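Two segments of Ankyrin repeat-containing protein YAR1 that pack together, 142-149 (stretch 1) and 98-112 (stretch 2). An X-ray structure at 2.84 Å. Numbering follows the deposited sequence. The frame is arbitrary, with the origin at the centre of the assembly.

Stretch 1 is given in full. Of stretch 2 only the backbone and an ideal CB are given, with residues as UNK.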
# COMPACT_ATOMS: atom_id res chain seq x y z
N GLU B 142 -11.19 7.55 28.07
CA GLU B 142 -11.71 8.10 26.83
C GLU B 142 -12.83 9.12 26.98
O GLU B 142 -12.97 10.01 26.15
CB GLU B 142 -12.16 6.96 25.92
CG GLU B 142 -11.03 6.07 25.42
CD GLU B 142 -10.14 6.75 24.38
OE1 GLU B 142 -10.36 7.95 24.07
OE2 GLU B 142 -9.21 6.09 23.87
N GLU B 143 -13.63 9.01 28.04
CA GLU B 143 -14.71 9.97 28.30
C GLU B 143 -14.15 11.36 28.62
O GLU B 143 -14.61 12.36 28.07
CB GLU B 143 -15.61 9.50 29.42
CG GLU B 143 -16.52 8.36 29.03
CD GLU B 143 -17.73 8.28 29.93
OE1 GLU B 143 -17.59 8.56 31.14
OE2 GLU B 143 -18.81 7.94 29.43
N VAL B 144 -13.16 11.41 29.50
CA VAL B 144 -12.48 12.65 29.84
C VAL B 144 -11.73 13.22 28.64
O VAL B 144 -11.70 14.44 28.42
CB VAL B 144 -11.50 12.43 30.99
CG1 VAL B 144 -10.79 13.73 31.35
CG2 VAL B 144 -12.24 11.88 32.19
N GLU B 145 -11.13 12.34 27.84
CA GLU B 145 -10.35 12.78 26.71
C GLU B 145 -11.23 13.38 25.62
O GLU B 145 -10.87 14.38 24.99
CB GLU B 145 -9.49 11.64 26.16
CG GLU B 145 -8.60 12.02 24.98
CD GLU B 145 -7.51 13.03 25.33
OE1 GLU B 145 -7.42 13.48 26.50
OE2 GLU B 145 -6.74 13.39 24.43
N THR B 146 -12.39 12.77 25.40
CA THR B 146 -13.28 13.26 24.36
C THR B 146 -13.84 14.61 24.76
O THR B 146 -14.05 15.48 23.92
CB THR B 146 -14.38 12.25 24.04
OG1 THR B 146 -13.78 11.01 23.64
CG2 THR B 146 -15.26 12.76 22.92
N TYR B 147 -14.04 14.80 26.06
CA TYR B 147 -14.51 16.08 26.59
C TYR B 147 -13.51 17.19 26.30
O TYR B 147 -13.88 18.29 25.90
CB TYR B 147 -14.78 16.00 28.09
CG TYR B 147 -14.85 17.36 28.76
CD1 TYR B 147 -16.00 18.14 28.66
CD2 TYR B 147 -13.77 17.86 29.46
CE1 TYR B 147 -16.06 19.38 29.26
CE2 TYR B 147 -13.82 19.10 30.05
CZ TYR B 147 -14.97 19.86 29.95
OH TYR B 147 -15.01 21.10 30.56
N PHE B 148 -12.23 16.89 26.54
CA PHE B 148 -11.16 17.85 26.29
C PHE B 148 -11.13 18.27 24.82
O PHE B 148 -11.03 19.45 24.50
CB PHE B 148 -9.80 17.25 26.69
CG PHE B 148 -9.52 17.28 28.17
CD1 PHE B 148 -10.03 18.28 28.99
CD2 PHE B 148 -8.71 16.31 28.75
CE1 PHE B 148 -9.76 18.29 30.35
CE2 PHE B 148 -8.44 16.32 30.12
CZ PHE B 148 -8.96 17.31 30.91
N LEU B 149 -11.23 17.30 23.92
CA LEU B 149 -11.09 17.59 22.50
C LEU B 149 -12.25 18.41 21.91
O LEU B 149 -12.08 19.08 20.88
CB LEU B 149 -10.83 16.30 21.70
CG LEU B 149 -9.59 15.49 22.11
CD1 LEU B 149 -9.46 14.23 21.29
CD2 LEU B 149 -8.33 16.31 22.00
N UNK B 98 -4.59 19.50 40.18
CA UNK B 98 -5.68 18.62 40.56
C UNK B 98 -6.30 18.01 39.30
O UNK B 98 -6.71 16.84 39.28
CB UNK B 98 -6.73 19.38 41.38
N UNK B 99 -6.35 18.81 38.24
CA UNK B 99 -6.92 18.37 36.98
C UNK B 99 -6.18 17.14 36.46
O UNK B 99 -6.81 16.18 36.02
CB UNK B 99 -6.87 19.50 35.95
N UNK B 100 -4.84 17.18 36.52
CA UNK B 100 -4.01 16.05 36.10
C UNK B 100 -4.46 14.77 36.78
O UNK B 100 -4.63 13.74 36.13
CB UNK B 100 -2.54 16.32 36.41
N UNK B 101 -4.63 14.83 38.10
CA UNK B 101 -5.02 13.66 38.86
C UNK B 101 -6.43 13.19 38.54
O UNK B 101 -6.70 11.98 38.44
CB UNK B 101 -4.90 13.95 40.36
N UNK B 102 -7.34 14.15 38.39
CA UNK B 102 -8.72 13.84 38.04
C UNK B 102 -8.78 13.17 36.67
O UNK B 102 -9.60 12.29 36.43
CB UNK B 102 -9.58 15.11 38.05
N UNK B 103 -7.88 13.57 35.76
CA UNK B 103 -7.87 13.01 34.42
C UNK B 103 -7.27 11.62 34.41
O UNK B 103 -7.77 10.73 33.74
CB UNK B 103 -7.10 13.92 33.47
N UNK B 104 -6.19 11.44 35.17
CA UNK B 104 -5.60 10.12 35.34
C UNK B 104 -6.62 9.12 35.89
O UNK B 104 -6.70 7.98 35.44
CB UNK B 104 -4.39 10.20 36.27
N UNK B 105 -7.42 9.56 36.85
CA UNK B 105 -8.39 8.67 37.47
C UNK B 105 -9.75 8.69 36.79
O UNK B 105 -10.70 8.07 37.26
CB UNK B 105 -8.56 9.04 38.95
N UNK B 106 -9.84 9.41 35.67
CA UNK B 106 -11.04 9.41 34.85
C UNK B 106 -12.30 9.89 35.53
O UNK B 106 -13.38 9.36 35.30
CB UNK B 106 -11.28 7.99 34.32
N UNK B 107 -12.17 10.91 36.37
CA UNK B 107 -13.30 11.48 37.09
C UNK B 107 -13.93 12.61 36.29
O UNK B 107 -13.56 13.78 36.45
CB UNK B 107 -12.86 11.98 38.47
N UNK B 108 -14.90 12.26 35.43
CA UNK B 108 -15.51 13.23 34.51
C UNK B 108 -16.24 14.42 35.15
O UNK B 108 -16.08 15.55 34.71
CB UNK B 108 -16.50 12.49 33.61
N UNK B 109 -17.04 14.16 36.19
CA UNK B 109 -17.81 15.21 36.85
C UNK B 109 -16.91 16.30 37.43
O UNK B 109 -17.19 17.50 37.30
CB UNK B 109 -18.68 14.61 37.96
N UNK B 110 -15.83 15.88 38.06
CA UNK B 110 -14.85 16.79 38.62
C UNK B 110 -14.22 17.64 37.52
O UNK B 110 -14.05 18.85 37.67
CB UNK B 110 -13.77 16.01 39.38
N UNK B 111 -13.89 16.98 36.41
CA UNK B 111 -13.23 17.63 35.29
C UNK B 111 -14.09 18.71 34.65
O UNK B 111 -13.62 19.82 34.38
CB UNK B 111 -12.85 16.59 34.24
N UNK B 112 -15.36 18.39 34.41
CA UNK B 112 -16.29 19.38 33.89
C UNK B 112 -16.44 20.55 34.88
O UNK B 112 -16.51 21.71 34.47
CB UNK B 112 -17.65 18.73 33.61

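The second helix of stretch 2 runs 21° from the direction of the stretch 1 helix, with axes 10.1 Å apart at closest approach.

Position 98 is helical, and its CB has nothing of stretch 1 nearby. Stretch 1 sets no preference; the residue is Ala98.

At position 99 the CB points sideways, with no atom of stretch 1 within 5.5 Å. A long apolar chain could still reach the Phe148 ring. It is Leu99, whose CD1 lies 4.2 Å from Phe148 CZ, at the ring edge.

The CB points away at position 100, is out of reach at 101 and points sideways at 102. None has an atom of stretch 1 within 5.5 Å, so stretch 1 does not choose among side chains here. They are His100, Trp101 and Ala102.

At position 103 the CB points toward stretch 1, 4.3 Å from both Val144 CG1 and Phe148 CE2. Ala, Ser, Cys or perhaps Thr would suit. It is Ser103. Its OG donates a hydrogen bond to Leu99 O at 2.7 Å and sits 3.7 Å from Phe148 CZ, near the ring plane.

Positions 104 and 105 point away, so stretch 1 sets no preference. They are Leu104 and Asn105; Asn105 ND2 donates a hydrogen bond to Trp101 O at 2.9 Å.

Position 106 has phi/psi of 60/38, which favours glycine, with Asn a possible alternative. The ideal CB would lie 4.5 Å from Val144 CG2. It is Gly106, and its CA packs 3.8 Å from Val144 CG2.

Position 107 precedes the second helix and points away. Ser, Thr or Asp are common at an N-cap, but it is Lys107.

At position 108 the CB points toward Val144 and Glu143. A medium apolar chain would fit; a basic one could seek the Glu143 carboxylate, though that side chain is poorly ordered. It is Leu108. Its CD1 is 4.2 Å from both Val144 CG2 and Tyr147 CB, so it bridges successive turns of stretch 1.

Positions 109 and 110 are out of reach, so stretch 1 sets no preference. They are Asp109 and Val110.

At position 111 the CB points toward Val144, Tyr147 and Phe148. Val, Ile or Ala would suit this apolar setting. It is Val111. Val111 CG1 lies 3.8 Å from both Tyr147 CE2 and Phe148 CE1, and both methyls are near Val144 CG1, CG2 at 4.1 Å and CG1 at 4.2 Å.

At position 112 the CB points sideways, 4.7 Å from Tyr147 CZ. Lys, Arg, Met or Gln could cover the ring. It is Lys112, whose CG makes a CH-pi contact 4.1 Å from the Tyr147 ring centroid.

Stretch 2, residues 98-112: ALHWASLNGKLDVVK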
# COMPACT_ATOMS: atom_id res chain seq x y z
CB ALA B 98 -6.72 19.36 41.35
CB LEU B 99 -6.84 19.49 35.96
CG LEU B 99 -7.55 19.26 34.63
CD1 LEU B 99 -8.94 18.67 34.85
CD2 LEU B 99 -7.65 20.58 33.89
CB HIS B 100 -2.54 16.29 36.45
CG HIS B 100 -1.79 17.08 35.43
ND1 HIS B 100 -1.74 18.46 35.45
CD2 HIS B 100 -1.05 16.69 34.37
CE1 HIS B 100 -1.00 18.89 34.44
NE2 HIS B 100 -0.57 17.83 33.77
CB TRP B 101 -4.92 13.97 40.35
CG TRP B 101 -3.52 13.97 40.85
CD1 TRP B 101 -2.37 14.07 40.11
CD2 TRP B 101 -3.11 13.86 42.22
NE1 TRP B 101 -1.28 14.03 40.94
CE2 TRP B 101 -1.70 13.91 42.24
CE3 TRP B 101 -3.80 13.73 43.43
CZ2 TRP B 101 -0.98 13.82 43.42
CZ3 TRP B 101 -3.08 13.65 44.60
CH2 TRP B 101 -1.68 13.69 44.59
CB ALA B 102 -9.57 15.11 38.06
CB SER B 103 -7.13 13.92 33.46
OG SER B 103 -7.61 15.24 33.60
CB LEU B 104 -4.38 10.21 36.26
CG LEU B 104 -3.72 8.85 36.55
CD1 LEU B 104 -2.22 8.88 36.29
CD2 LEU B 104 -4.01 8.42 37.97
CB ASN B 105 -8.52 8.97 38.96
CG ASN B 105 -7.26 8.60 39.73
OD1 ASN B 105 -6.98 7.43 39.96
ND2 ASN B 105 -6.49 9.62 40.11
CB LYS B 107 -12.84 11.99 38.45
CG LYS B 107 -12.11 10.95 39.26
CD LYS B 107 -12.98 9.72 39.52
CE LYS B 107 -12.29 8.75 40.48
NZ LYS B 107 -13.18 7.64 40.92
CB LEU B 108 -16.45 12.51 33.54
CG LEU B 108 -16.97 13.32 32.36
CD1 LEU B 108 -15.83 14.06 31.68
CD2 LEU B 108 -17.69 12.42 31.36
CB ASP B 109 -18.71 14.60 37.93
CG ASP B 109 -18.03 13.49 38.72
OD1 ASP B 109 -16.80 13.28 38.54
OD2 ASP B 109 -18.71 12.83 39.53
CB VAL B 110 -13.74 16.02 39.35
CG1 VAL B 110 -12.54 16.89 39.58
CG2 VAL B 110 -14.28 15.46 40.65
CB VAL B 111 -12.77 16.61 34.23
CG1 VAL B 111 -12.28 17.31 32.97
CG2 VAL B 111 -11.68 15.70 34.82
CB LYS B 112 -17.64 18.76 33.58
CG LYS B 112 -17.65 17.89 32.36
CD LYS B 112 -19.06 17.43 32.04
CE LYS B 112 -19.11 16.60 30.77
NZ LYS B 112 -20.51 16.22 30.42
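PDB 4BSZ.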